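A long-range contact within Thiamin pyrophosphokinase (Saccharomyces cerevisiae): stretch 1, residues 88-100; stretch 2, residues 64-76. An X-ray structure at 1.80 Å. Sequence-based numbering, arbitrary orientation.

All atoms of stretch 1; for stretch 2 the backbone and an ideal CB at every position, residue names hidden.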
# COMPACT_ATOMS: atom_id res chain seq x y z
N LYS B 88 26.65 -2.73 18.41
CA LYS B 88 26.16 -1.48 18.96
C LYS B 88 24.66 -1.34 18.77
O LYS B 88 23.99 -0.67 19.55
CB LYS B 88 26.87 -0.30 18.29
CG LYS B 88 26.32 1.07 18.67
CD LYS B 88 27.08 2.19 17.97
CE LYS B 88 26.44 3.55 18.25
NZ LYS B 88 26.41 3.86 19.71
N TYR B 89 24.13 -1.98 17.74
CA TYR B 89 22.70 -1.89 17.46
C TYR B 89 21.92 -3.18 17.67
O TYR B 89 21.26 -3.69 16.75
CB TYR B 89 22.49 -1.36 16.04
CG TYR B 89 23.06 0.03 15.86
CD1 TYR B 89 24.33 0.23 15.34
CD2 TYR B 89 22.34 1.15 16.29
CE1 TYR B 89 24.88 1.51 15.24
CE2 TYR B 89 22.88 2.43 16.21
CZ TYR B 89 24.15 2.60 15.68
OH TYR B 89 24.69 3.86 15.61
N LEU B 90 22.00 -3.71 18.88
CA LEU B 90 21.29 -4.93 19.24
C LEU B 90 19.86 -4.55 19.64
O LEU B 90 19.66 -3.58 20.37
CB LEU B 90 21.97 -5.61 20.43
CG LEU B 90 23.40 -6.13 20.27
CD1 LEU B 90 23.94 -6.56 21.62
CD2 LEU B 90 23.42 -7.29 19.29
N PRO B 91 18.86 -5.30 19.17
CA PRO B 91 17.48 -4.99 19.53
C PRO B 91 17.21 -5.45 20.96
O PRO B 91 17.91 -6.34 21.47
CB PRO B 91 16.68 -5.79 18.51
CG PRO B 91 17.52 -7.01 18.33
CD PRO B 91 18.92 -6.44 18.23
N ASN B 92 16.22 -4.85 21.61
CA ASN B 92 15.90 -5.24 22.98
C ASN B 92 15.11 -6.55 22.97
O ASN B 92 15.34 -7.42 23.82
CB ASN B 92 15.10 -4.15 23.69
CG ASN B 92 15.87 -2.86 23.85
OD1 ASN B 92 15.80 -1.97 23.00
ND2 ASN B 92 16.64 -2.76 24.93
N TYR B 93 14.20 -6.68 22.02
CA TYR B 93 13.38 -7.89 21.90
C TYR B 93 13.26 -8.39 20.47
O TYR B 93 13.40 -7.63 19.51
CB TYR B 93 11.95 -7.65 22.39
CG TYR B 93 11.76 -7.23 23.82
CD1 TYR B 93 11.66 -5.88 24.16
CD2 TYR B 93 11.62 -8.17 24.84
CE1 TYR B 93 11.41 -5.48 25.47
CE2 TYR B 93 11.36 -7.79 26.15
CZ TYR B 93 11.26 -6.44 26.46
OH TYR B 93 10.98 -6.05 27.75
N ILE B 94 12.99 -9.68 20.35
CA ILE B 94 12.74 -10.35 19.08
C ILE B 94 11.55 -11.22 19.44
O ILE B 94 11.63 -12.04 20.35
CB ILE B 94 13.90 -11.25 18.63
CG1 ILE B 94 15.12 -10.40 18.27
CG2 ILE B 94 13.47 -12.07 17.43
CD1 ILE B 94 16.31 -11.23 17.77
N ILE B 95 10.43 -11.03 18.75
CA ILE B 95 9.24 -11.82 19.05
C ILE B 95 8.51 -12.29 17.80
O ILE B 95 8.47 -11.60 16.79
CB ILE B 95 8.28 -11.00 19.95
CG1 ILE B 95 7.13 -11.88 20.44
CG2 ILE B 95 7.76 -9.79 19.18
CD1 ILE B 95 6.28 -11.22 21.51
N GLY B 96 7.95 -13.50 17.89
CA GLY B 96 7.24 -14.09 16.77
C GLY B 96 7.32 -15.60 16.89
O GLY B 96 7.79 -16.11 17.91
N ASP B 97 6.87 -16.34 15.88
CA ASP B 97 6.93 -17.80 15.94
C ASP B 97 8.37 -18.27 15.77
O ASP B 97 8.71 -19.40 16.12
CB ASP B 97 6.00 -18.44 14.90
CG ASP B 97 6.45 -18.19 13.48
OD1 ASP B 97 5.59 -17.81 12.65
OD2 ASP B 97 7.64 -18.39 13.18
N LEU B 98 9.21 -17.39 15.22
CA LEU B 98 10.63 -17.65 15.03
C LEU B 98 11.07 -18.68 13.99
O LEU B 98 12.26 -19.00 13.91
CB LEU B 98 11.27 -18.02 16.37
CG LEU B 98 10.89 -17.14 17.57
CD1 LEU B 98 11.69 -17.59 18.79
CD2 LEU B 98 11.16 -15.68 17.26
N ASP B 99 10.15 -19.21 13.20
CA ASP B 99 10.53 -20.20 12.20
C ASP B 99 11.37 -19.61 11.06
O ASP B 99 12.29 -20.25 10.56
CB ASP B 99 9.30 -20.90 11.61
CG ASP B 99 8.65 -21.85 12.60
OD1 ASP B 99 9.38 -22.60 13.28
OD2 ASP B 99 7.40 -21.86 12.68
N SER B 100 11.05 -18.38 10.67
CA SER B 100 11.78 -17.71 9.60
C SER B 100 13.14 -17.20 10.08
O SER B 100 13.96 -16.75 9.28
CB SER B 100 10.96 -16.53 9.06
OG SER B 100 10.87 -15.50 10.03
N UNK B 64 13.33 1.92 23.23
CA UNK B 64 13.21 0.49 22.96
C UNK B 64 13.27 0.16 21.47
O UNK B 64 12.78 0.92 20.64
CB UNK B 64 11.90 -0.04 23.55
N UNK B 65 13.89 -0.97 21.15
CA UNK B 65 13.99 -1.43 19.77
C UNK B 65 13.46 -2.86 19.72
O UNK B 65 13.95 -3.74 20.43
CB UNK B 65 15.43 -1.35 19.25
N UNK B 66 12.46 -3.09 18.88
CA UNK B 66 11.86 -4.41 18.76
C UNK B 66 11.91 -4.93 17.33
O UNK B 66 11.64 -4.20 16.38
CB UNK B 66 10.41 -4.37 19.25
N UNK B 67 12.25 -6.21 17.19
CA UNK B 67 12.31 -6.86 15.89
C UNK B 67 11.18 -7.88 15.80
O UNK B 67 11.01 -8.72 16.68
CB UNK B 67 13.67 -7.53 15.67
N UNK B 68 10.40 -7.79 14.73
CA UNK B 68 9.29 -8.72 14.52
C UNK B 68 9.77 -9.95 13.77
O UNK B 68 9.95 -9.92 12.55
CB UNK B 68 8.15 -8.04 13.76
N UNK B 69 9.99 -11.03 14.51
CA UNK B 69 10.44 -12.31 13.95
C UNK B 69 11.55 -12.17 12.91
O UNK B 69 12.70 -11.90 13.26
CB UNK B 69 9.25 -13.04 13.32
N UNK B 70 11.21 -12.37 11.65
CA UNK B 70 12.20 -12.29 10.58
C UNK B 70 12.96 -10.98 10.50
O UNK B 70 14.03 -10.91 9.89
CB UNK B 70 11.51 -12.54 9.24
N UNK B 71 12.42 -9.93 11.12
CA UNK B 71 13.07 -8.63 11.11
C UNK B 71 14.48 -8.72 11.68
O UNK B 71 15.34 -7.88 11.38
CB UNK B 71 12.24 -7.62 11.90
N UNK B 72 14.72 -9.73 12.51
CA UNK B 72 16.03 -9.94 13.11
C UNK B 72 17.04 -10.25 12.01
O UNK B 72 18.19 -9.80 12.07
CB UNK B 72 15.99 -11.07 14.14
N UNK B 73 16.61 -11.02 11.02
CA UNK B 73 17.49 -11.36 9.90
C UNK B 73 17.79 -10.08 9.13
O UNK B 73 18.93 -9.81 8.76
CB UNK B 73 16.86 -12.41 8.99
N UNK B 74 16.74 -9.29 8.90
CA UNK B 74 16.85 -8.03 8.18
C UNK B 74 17.88 -7.10 8.82
O UNK B 74 18.73 -6.53 8.13
CB UNK B 74 15.49 -7.34 8.12
N UNK B 75 17.80 -6.96 10.14
CA UNK B 75 18.72 -6.09 10.86
C UNK B 75 20.13 -6.67 10.80
O UNK B 75 21.10 -5.95 10.54
CB UNK B 75 18.27 -5.91 12.31
N UNK B 76 20.23 -7.97 11.03
CA UNK B 76 21.51 -8.68 11.00
C UNK B 76 22.24 -8.43 9.69
O UNK B 76 23.42 -8.07 9.68
CB UNK B 76 21.30 -10.18 11.20

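Position 64 opens a strand (phi/psi -87/144). Its CA-to-CB bond runs sideways, and the ideal CB lies 4.4 Å from Asn92 OD1; the Tyr93 ring lies in a different direction, its CE1 5.8 Å from the ideal CB. A long apolar chain could reach that ring. The deposited residue is Leu64, whose CD1 comes 3.6 Å from Tyr93 CE1, at the ring edge, and 3.3 Å from Asn92 CB.

At position 65 the backbone does the work: its N donates to Asn92 OD1 (2.8 Å, 151°), and its O accepts from Asn92 N at 2.8 Å and, weakly, from Tyr93 N at 3.4 Å. The ideal CB is 4.2 Å from Pro91 CA but points sideways, so many side chains fit, including long polar ones. Lys65 is found; its CD passes 3.7 Å from Asn92 OD1 while its end leads away.

Position 66 forms a parallel bridge with Tyr93, and its CB shares that residue's face of the sheet. Extended angles (-124/137) and an aromatic neighbour favour a beta-branched or other apolar residue. Val66 occupies it, CG2 standing 4.2 Å from Tyr93 CD1, oblique to the ring.

Position 67 pairs with Ile94. Its N donates to Tyr93 O (3.0 Å, 165°) and its O accepts from Ile95 N (3.2 Å). The ideal CB lies 4.1 Å from Ile94 CG1 and 4.5 Å from Pro91 CB, an apolar setting suited to a small or medium side chain. Cys67 puts SG 3.7 Å from Pro91 CB.

Position 68 bridges Ile95; its ideal CB is 4.7 Å from Ile95 O, and stretch 1 sets little demand on size. Ala68 begins a type II' turn ending at 71.

Position 69 has positive phi (44/-107), as expected at the second residue of such a turn, where glycine is common. Its N donates to Ile95 O (2.8 Å). The sideways CB is 4.1 Å from Gly96 CA and 4.4 Å from Ser100 OG, so a short polar side chain could meet that hydroxyl, although nearby Asp97 would disfavour a second negative charge. Asp69 is nevertheless deposited: Ser100 OG donates weakly to its OD2 (3.3 Å), which also lies 3.5 Å from Asp97 OD2, two acceptors of like charge.

At position 70 an ideal CB would sit a tight 3.1 Å from Ser100 OG, favouring glycine; Gly70 is present.

Position 71 finds nothing of stretch 1 within 5.5 Å of its ideal CB; it is Ala71. Position 72 points toward Ile94, its ideal CB only 3.6 Å from Ile94 CD1, so a small apolar residue suits. Ala72 packs there.

At position 73 the ideal CB is 5.2 Å from Ser100 O, within range of a donor on a short chain. Asn73 ND2 donates to Ser100 O (2.9 Å). Position 75 points toward Tyr89 and Pro91 across a gap that a larger apolar chain could fill; Leu75 CD2 reaches 3.8 Å from Pro91 CD. Positions 74 and 76 are out of reach; they are Arg74 and Tyr76.

Stretch 2 (64-76) LKVCADGAANRLY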
# COMPACT_ATOMS: atom_id res chain seq x y z
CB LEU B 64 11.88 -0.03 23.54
CG LEU B 64 11.65 -1.54 23.48
CD1 LEU B 64 12.55 -2.24 24.48
CD2 LEU B 64 10.19 -1.85 23.80
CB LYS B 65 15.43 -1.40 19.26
CG LYS B 65 16.02 -0.01 19.09
CD LYS B 65 16.53 0.55 20.40
CE LYS B 65 17.14 1.93 20.20
NZ LYS B 65 17.77 2.42 21.45
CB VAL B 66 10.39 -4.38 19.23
CG1 VAL B 66 9.74 -5.75 19.02
CG2 VAL B 66 10.32 -3.99 20.70
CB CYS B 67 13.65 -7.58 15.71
SG CYS B 67 15.02 -6.52 15.25
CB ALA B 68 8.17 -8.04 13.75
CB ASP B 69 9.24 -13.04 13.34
CG ASP B 69 9.55 -14.50 13.03
OD1 ASP B 69 10.64 -14.97 13.40
OD2 ASP B 69 8.69 -15.17 12.42
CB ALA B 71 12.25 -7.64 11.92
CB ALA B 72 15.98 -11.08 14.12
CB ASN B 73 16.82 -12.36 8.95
CG ASN B 73 16.49 -13.68 9.62
OD1 ASN B 73 17.30 -14.23 10.36
ND2 ASN B 73 15.30 -14.20 9.35
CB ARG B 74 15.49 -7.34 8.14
CG ARG B 74 14.37 -8.19 7.56
CD ARG B 74 14.63 -8.57 6.11
NE ARG B 74 13.52 -9.33 5.54
CZ ARG B 74 13.46 -9.73 4.28
NH1 ARG B 74 14.46 -9.45 3.44
NH2 ARG B 74 12.41 -10.41 3.84
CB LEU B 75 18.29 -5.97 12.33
CG LEU B 75 19.17 -5.10 13.23
CD1 LEU B 75 19.15 -3.66 12.72
CD2 LEU B 75 18.66 -5.16 14.66
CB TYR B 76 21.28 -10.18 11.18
CG TYR B 76 22.54 -11.00 11.27
CD1 TYR B 76 23.31 -11.03 12.44
CD2 TYR B 76 22.98 -11.76 10.18
CE1 TYR B 76 24.47 -11.79 12.52
CE2 TYR B 76 24.14 -12.52 10.25
CZ TYR B 76 24.88 -12.53 11.42
OH TYR B 76 26.03 -13.28 11.49
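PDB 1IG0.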